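Local structure of CdiA-CT toxin, Conserved domain protein (Yersinia pseudotuberculosis serotype O:3, 4ZQU) at the interface of chains A and B. The protein is the toxin domain of a contact-dependent growth inhibition system, probably acting as an endonuclease in neighbouring bacteria unless its cognate immunity protein neutralises it. Numbering follows the deposited sequence. Chains: chain A, CdiA-CT toxin, Conserved domain protein; chain B, CdiI toxin.

Contact 1: the interface of chains A and B. Residues chain A 13-14; chain B 66-67, 82.
A loop of the toxin, carrying A:Val13 and A:Gly14, meets two elements of the immunity protein: the loop that follows strand 64-65, represented by B:Pro66 and B:Ala67, and the first residue of helix 82-85, B:Leu82. The patch is small and mostly apolar, and A:Val13 contributes most of the toxin surface buried in it, 59 Å². Its CG2 methyl reaches between the two elements of chain B. On one side it touches the B:Ala67 CB methyl at 3.7 Å, and on another it lies 3.8 Å from B:Leu82 CD1. With chi1 at -68°, CG2 sits between the backbone N and the carbonyl carbon of its own residue, directed at the partner, while CG1 turns away from these contacts. B:Leu82 extends its branch across the valine at about a right angle; chi1 of -163° swings CG away from the backbone N, and chi2 of 69° then turns CD1 toward the valine. Beside this methyl cluster, the pyrrolidine ring of B:Pro66 packs against the toxin backbone at A:Val13 O and A:Gly14 CA, where the glycine has no side chain. B:Pro66 CB comes within 3.8 Å of A:Gly14 CA. The side-chain contacts and the ring-to-backbone contact together fit the toxin loop against chain B by van der Waals packing. The same proline carbon, B:Pro66 CB, lies 3.3 Å from the carbonyl oxygen A:Val13 O.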
# COMPACT_ATOMS: atom_id res chain seq x y z
N VAL A 13 11.39 -11.59 -5.94
CA VAL A 13 10.96 -10.70 -7.02
C VAL A 13 9.53 -10.22 -6.80
O VAL A 13 8.71 -10.94 -6.23
CB VAL A 13 11.07 -11.38 -8.40
CG1 VAL A 13 12.53 -11.61 -8.76
CG2 VAL A 13 10.30 -12.68 -8.42
N GLY A 14 9.25 -9.00 -7.25
CA GLY A 14 7.93 -8.42 -7.10
C GLY A 14 7.72 -7.75 -5.76
O GLY A 14 6.62 -7.28 -5.46
N PRO B 66 3.81 -12.64 -7.38
CA PRO B 66 4.75 -12.27 -8.45
C PRO B 66 5.33 -13.48 -9.18
O PRO B 66 5.39 -13.49 -10.41
CB PRO B 66 5.86 -11.52 -7.70
CG PRO B 66 5.20 -10.99 -6.49
CD PRO B 66 4.17 -12.01 -6.10
N ALA B 67 5.76 -14.48 -8.42
CA ALA B 67 6.40 -15.66 -8.97
C ALA B 67 6.31 -16.79 -7.94
O ALA B 67 6.03 -16.53 -6.77
CB ALA B 67 7.85 -15.36 -9.34
N LEU B 82 4.25 -11.78 -13.03
CA LEU B 82 5.38 -10.93 -12.68
C LEU B 82 5.17 -9.47 -13.10
O LEU B 82 5.60 -8.55 -12.40
CB LEU B 82 6.66 -11.46 -13.30
CG LEU B 82 7.94 -10.90 -12.68
CD1 LEU B 82 8.13 -11.42 -11.26
CD2 LEU B 82 9.14 -11.23 -13.55

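Contact 2: the interface of chains A and B. Residues chain A 27, 29, 76-78, 82; chain B 28-30.
A:Phe27 and B:Ser29 form the apolar centre, with ring atom A:Phe27 CE2 3.5 Å from B:Ser29 CB. The ring presents its edge to the immunity backbone, and B:Ser29 N lies in the ring plane. A:Val78 CG2 adds a methyl to the same serine carbon, while the thioether of A:Met82 closes over the backbone from another side, its SD 3.8 Å from B:Ser29 CA. Outward from this core, chi1 of 65° directs the B:Ser29 hydroxyl toward A:Arg29, whose NH1 donates to OG at 3.0 Å, with the oxygen 24° out of the guanidinium plane. A water further ties B:Ser29 OG and B:Arg28 N to the carbonyl A:Arg29 O. At the far rim, the extended B:Arg28 chain brings NH1 to the carbonyl A:Met82 O, 2.8 Å away; the bond is bent, 122° at the hydrogen. At the opposite end, A:Thr77 N donates to B:Asn30 O at 2.9 Å, and a weaker bond returns from B:Asn30 N to A:Thr77 O. This antiparallel pairing places strand 30-32 of the immunity protein alongside strand 76-79 of the toxin, a beta-augmentation that extends sheet pairing across the two chains.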
# COMPACT_ATOMS: atom_id res chain seq x y z
N PHE A 27 7.99 -5.15 -0.05
CA PHE A 27 6.93 -5.91 0.59
C PHE A 27 6.95 -7.34 0.07
O PHE A 27 6.71 -7.57 -1.11
CB PHE A 27 5.57 -5.26 0.33
CG PHE A 27 4.44 -5.90 1.08
CD1 PHE A 27 4.60 -6.31 2.39
CD2 PHE A 27 3.21 -6.10 0.47
CE1 PHE A 27 3.55 -6.90 3.08
CE2 PHE A 27 2.17 -6.70 1.16
CZ PHE A 27 2.34 -7.09 2.47
N ARG A 29 5.32 -10.21 -0.89
CA ARG A 29 3.91 -10.34 -1.24
C ARG A 29 3.29 -11.64 -0.72
O ARG A 29 2.07 -11.78 -0.72
CB ARG A 29 3.74 -10.27 -2.76
CG ARG A 29 4.44 -9.09 -3.40
CD ARG A 29 4.03 -7.76 -2.79
NE ARG A 29 4.77 -6.66 -3.39
CZ ARG A 29 4.22 -5.67 -4.08
NH1 ARG A 29 2.91 -5.61 -4.24
NH2 ARG A 29 4.98 -4.72 -4.60
N VAL A 76 -1.82 1.02 -5.71
CA VAL A 76 -1.48 -0.09 -4.82
C VAL A 76 -2.00 0.15 -3.40
O VAL A 76 -1.88 1.26 -2.87
CB VAL A 76 0.04 -0.33 -4.76
CG1 VAL A 76 0.38 -1.52 -3.87
CG2 VAL A 76 0.60 -0.54 -6.16
N THR A 77 -2.56 -0.89 -2.79
CA THR A 77 -3.11 -0.79 -1.43
C THR A 77 -2.42 -1.75 -0.47
O THR A 77 -2.32 -2.95 -0.73
CB THR A 77 -4.63 -1.06 -1.42
OG1 THR A 77 -5.30 -0.08 -2.23
CG2 THR A 77 -5.17 -0.99 0.01
N VAL A 78 -1.94 -1.22 0.65
CA VAL A 78 -1.33 -2.02 1.72
C VAL A 78 -1.83 -1.54 3.08
O VAL A 78 -1.88 -0.34 3.33
CB VAL A 78 0.22 -1.94 1.69
CG1 VAL A 78 0.81 -2.82 2.79
CG2 VAL A 78 0.77 -2.35 0.33
N MET A 82 -1.91 -6.90 6.69
CA MET A 82 -1.12 -7.70 5.75
C MET A 82 0.30 -7.91 6.26
O MET A 82 0.95 -8.89 5.91
CB MET A 82 -1.07 -7.01 4.39
CG MET A 82 -2.42 -6.59 3.84
SD MET A 82 -2.25 -5.41 2.48
CE MET A 82 -3.96 -5.08 2.07
N ARG B 28 -1.56 -10.63 -0.56
CA ARG B 28 -1.63 -9.83 0.66
C ARG B 28 -1.96 -8.40 0.26
O ARG B 28 -3.05 -7.90 0.55
CB ARG B 28 -0.32 -9.91 1.44
CG ARG B 28 -0.11 -11.26 2.11
CD ARG B 28 1.07 -11.25 3.06
NE ARG B 28 1.14 -12.47 3.87
CZ ARG B 28 0.67 -12.58 5.11
NH1 ARG B 28 0.10 -11.54 5.71
NH2 ARG B 28 0.77 -13.73 5.76
N SER B 29 -1.02 -7.74 -0.42
CA SER B 29 -1.31 -6.46 -1.04
C SER B 29 -2.23 -6.67 -2.23
O SER B 29 -2.27 -7.76 -2.81
CB SER B 29 -0.02 -5.76 -1.47
OG SER B 29 0.64 -6.49 -2.49
N ASN B 30 -2.97 -5.63 -2.60
CA ASN B 30 -3.79 -5.68 -3.80
C ASN B 30 -3.65 -4.39 -4.59
O ASN B 30 -3.53 -3.31 -4.01
CB ASN B 30 -5.26 -5.94 -3.44
CG ASN B 30 -5.83 -4.88 -2.52
OD1 ASN B 30 -6.48 -3.94 -2.96
ND2 ASN B 30 -5.58 -5.03 -1.22
O HOH W 1 0.38 -9.60 -2.34

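Contact 3: the interface of chains A and B. Residues chain A 18, 29, 74-76; chain B 30-32, 90-91.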
# COMPACT_ATOMS: atom_id res chain seq x y z
N PRO A 18 6.05 0.72 -5.31
CA PRO A 18 6.22 1.95 -6.09
C PRO A 18 6.79 3.07 -5.23
O PRO A 18 6.53 3.09 -4.03
CB PRO A 18 4.79 2.27 -6.56
CG PRO A 18 3.91 1.57 -5.58
CD PRO A 18 4.64 0.32 -5.23
N ARG A 29 5.32 -10.21 -0.89
CA ARG A 29 3.91 -10.34 -1.24
C ARG A 29 3.29 -11.64 -0.72
O ARG A 29 2.07 -11.78 -0.72
CB ARG A 29 3.74 -10.27 -2.76
CG ARG A 29 4.44 -9.09 -3.40
CD ARG A 29 4.03 -7.76 -2.79
NE ARG A 29 4.77 -6.66 -3.39
CZ ARG A 29 4.22 -5.67 -4.08
NH1 ARG A 29 2.91 -5.61 -4.24
NH2 ARG A 29 4.98 -4.72 -4.60
N SER A 74 -0.53 5.18 -6.03
CA SER A 74 -0.01 4.66 -7.29
C SER A 74 -0.72 3.38 -7.73
O SER A 74 -0.13 2.54 -8.41
CB SER A 74 1.50 4.40 -7.19
OG SER A 74 2.21 5.59 -6.94
N GLY A 75 -1.98 3.23 -7.33
CA GLY A 75 -2.77 2.07 -7.69
C GLY A 75 -2.49 0.83 -6.84
O GLY A 75 -2.89 -0.27 -7.21
N VAL A 76 -1.82 1.02 -5.71
CA VAL A 76 -1.48 -0.09 -4.82
C VAL A 76 -2.00 0.15 -3.40
O VAL A 76 -1.88 1.26 -2.87
CB VAL A 76 0.04 -0.33 -4.76
CG1 VAL A 76 0.38 -1.52 -3.87
CG2 VAL A 76 0.60 -0.54 -6.16
N ASN B 30 -2.97 -5.63 -2.60
CA ASN B 30 -3.79 -5.68 -3.80
C ASN B 30 -3.65 -4.39 -4.59
O ASN B 30 -3.53 -3.31 -4.01
CB ASN B 30 -5.26 -5.94 -3.44
CG ASN B 30 -5.83 -4.88 -2.52
OD1 ASN B 30 -6.48 -3.94 -2.96
ND2 ASN B 30 -5.58 -5.03 -1.22
N GLN B 31 -3.64 -4.50 -5.91
CA GLN B 31 -3.35 -3.34 -6.75
C GLN B 31 -4.10 -3.36 -8.08
O GLN B 31 -4.60 -4.40 -8.50
CB GLN B 31 -1.85 -3.26 -7.01
CG GLN B 31 -1.28 -4.47 -7.74
CD GLN B 31 0.23 -4.43 -7.80
OE1 GLN B 31 0.81 -3.88 -8.74
NE2 GLN B 31 0.88 -5.02 -6.80
N LEU B 32 -4.15 -2.19 -8.71
CA LEU B 32 -4.81 -2.02 -10.00
C LEU B 32 -4.41 -3.11 -11.00
O LEU B 32 -3.24 -3.22 -11.37
CB LEU B 32 -4.49 -0.64 -10.58
CG LEU B 32 -5.19 -0.26 -11.88
CD1 LEU B 32 -6.69 -0.21 -11.68
CD2 LEU B 32 -4.66 1.07 -12.40
N THR B 90 3.72 -1.04 -12.82
CA THR B 90 2.75 -0.58 -11.83
C THR B 90 2.52 0.92 -11.92
O THR B 90 1.38 1.38 -12.04
CB THR B 90 3.21 -0.95 -10.41
OG1 THR B 90 3.25 -2.37 -10.27
CG2 THR B 90 2.25 -0.37 -9.38
N VAL B 91 3.61 1.68 -11.87
CA VAL B 91 3.53 3.14 -11.92
C VAL B 91 2.99 3.62 -13.27
O VAL B 91 2.20 4.56 -13.33
CB VAL B 91 4.91 3.78 -11.66
CG1 VAL B 91 4.89 5.27 -11.97
CG2 VAL B 91 5.34 3.53 -10.22
O HOH W 2 -0.78 0.33 -10.53
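The packed part centres on A:Val76, which pairs with B:Gln31 in an antiparallel bridge and lies beside its side chain, both pointing the same way. A:Val76 CG2 touches B:Gln31 CB at 3.8 Å and meets the B:Thr90 CG2 methyl at 3.6 Å, the threonine crossing at about a right angle from helix 87-105. In B:Thr90, chi1 of -64° divides the branches: CG2 faces the valine, while OG1 donates to the amide oxygen B:Gln31 OE1 at 3.3 Å. That long bond may help orient the glutamine amide as modelled, with its NE2 facing A:Arg29 NH1 and the two flat groups 28° apart. Two nitrogens meeting there make no evident bond; a flipped amide would offer the guanidinium an oxygen, a choice the coordinates alone cannot settle. The looser side lies at the turn, around A:Ser74, and at A:Pro18. A:Ser74 and A:Gly75, both with positive phi, form the tight turn joining strands 70-73 and 76-79. Here a water bridges the carbonyl oxygens A:Ser74 O and B:Thr90 O, alongside a loose 3.9 Å contact of A:Ser74 O with B:Thr90 CG2. At the next helix residue, B:Val91, CG2 lies 3.9 Å from A:Pro18 CB. The turn is nevertheless fastened to the immunity strand by its second residue: B:Leu32 N donates to A:Gly75 O over 2.8 Å, nearly straight at 166° and in the carbonyl plane.

Contacts 2 and 3 adjoin, their C-alpha centres about 8 Å apart, and share A:Arg29, A:Val76 and B:Asn30. They divide one continuous strand pairing, toxin strand 76-79 against immunity strand 30-32: contact 2 takes in the A:Thr77–B:Asn30 pair and contact 3 the neighbouring A:Val76–B:Gln31 pair, toward helix 87-105. The C-alpha centre of contact 1 is about 13 Å from that of each of the others; it shares no residue with them, adding a separate loop-to-loop and loop-to-helix foothold. Backbone pairing thus joins the two proteins, while flanking side chains beyond the strands probably help make the pairing specific for this cognate toxin.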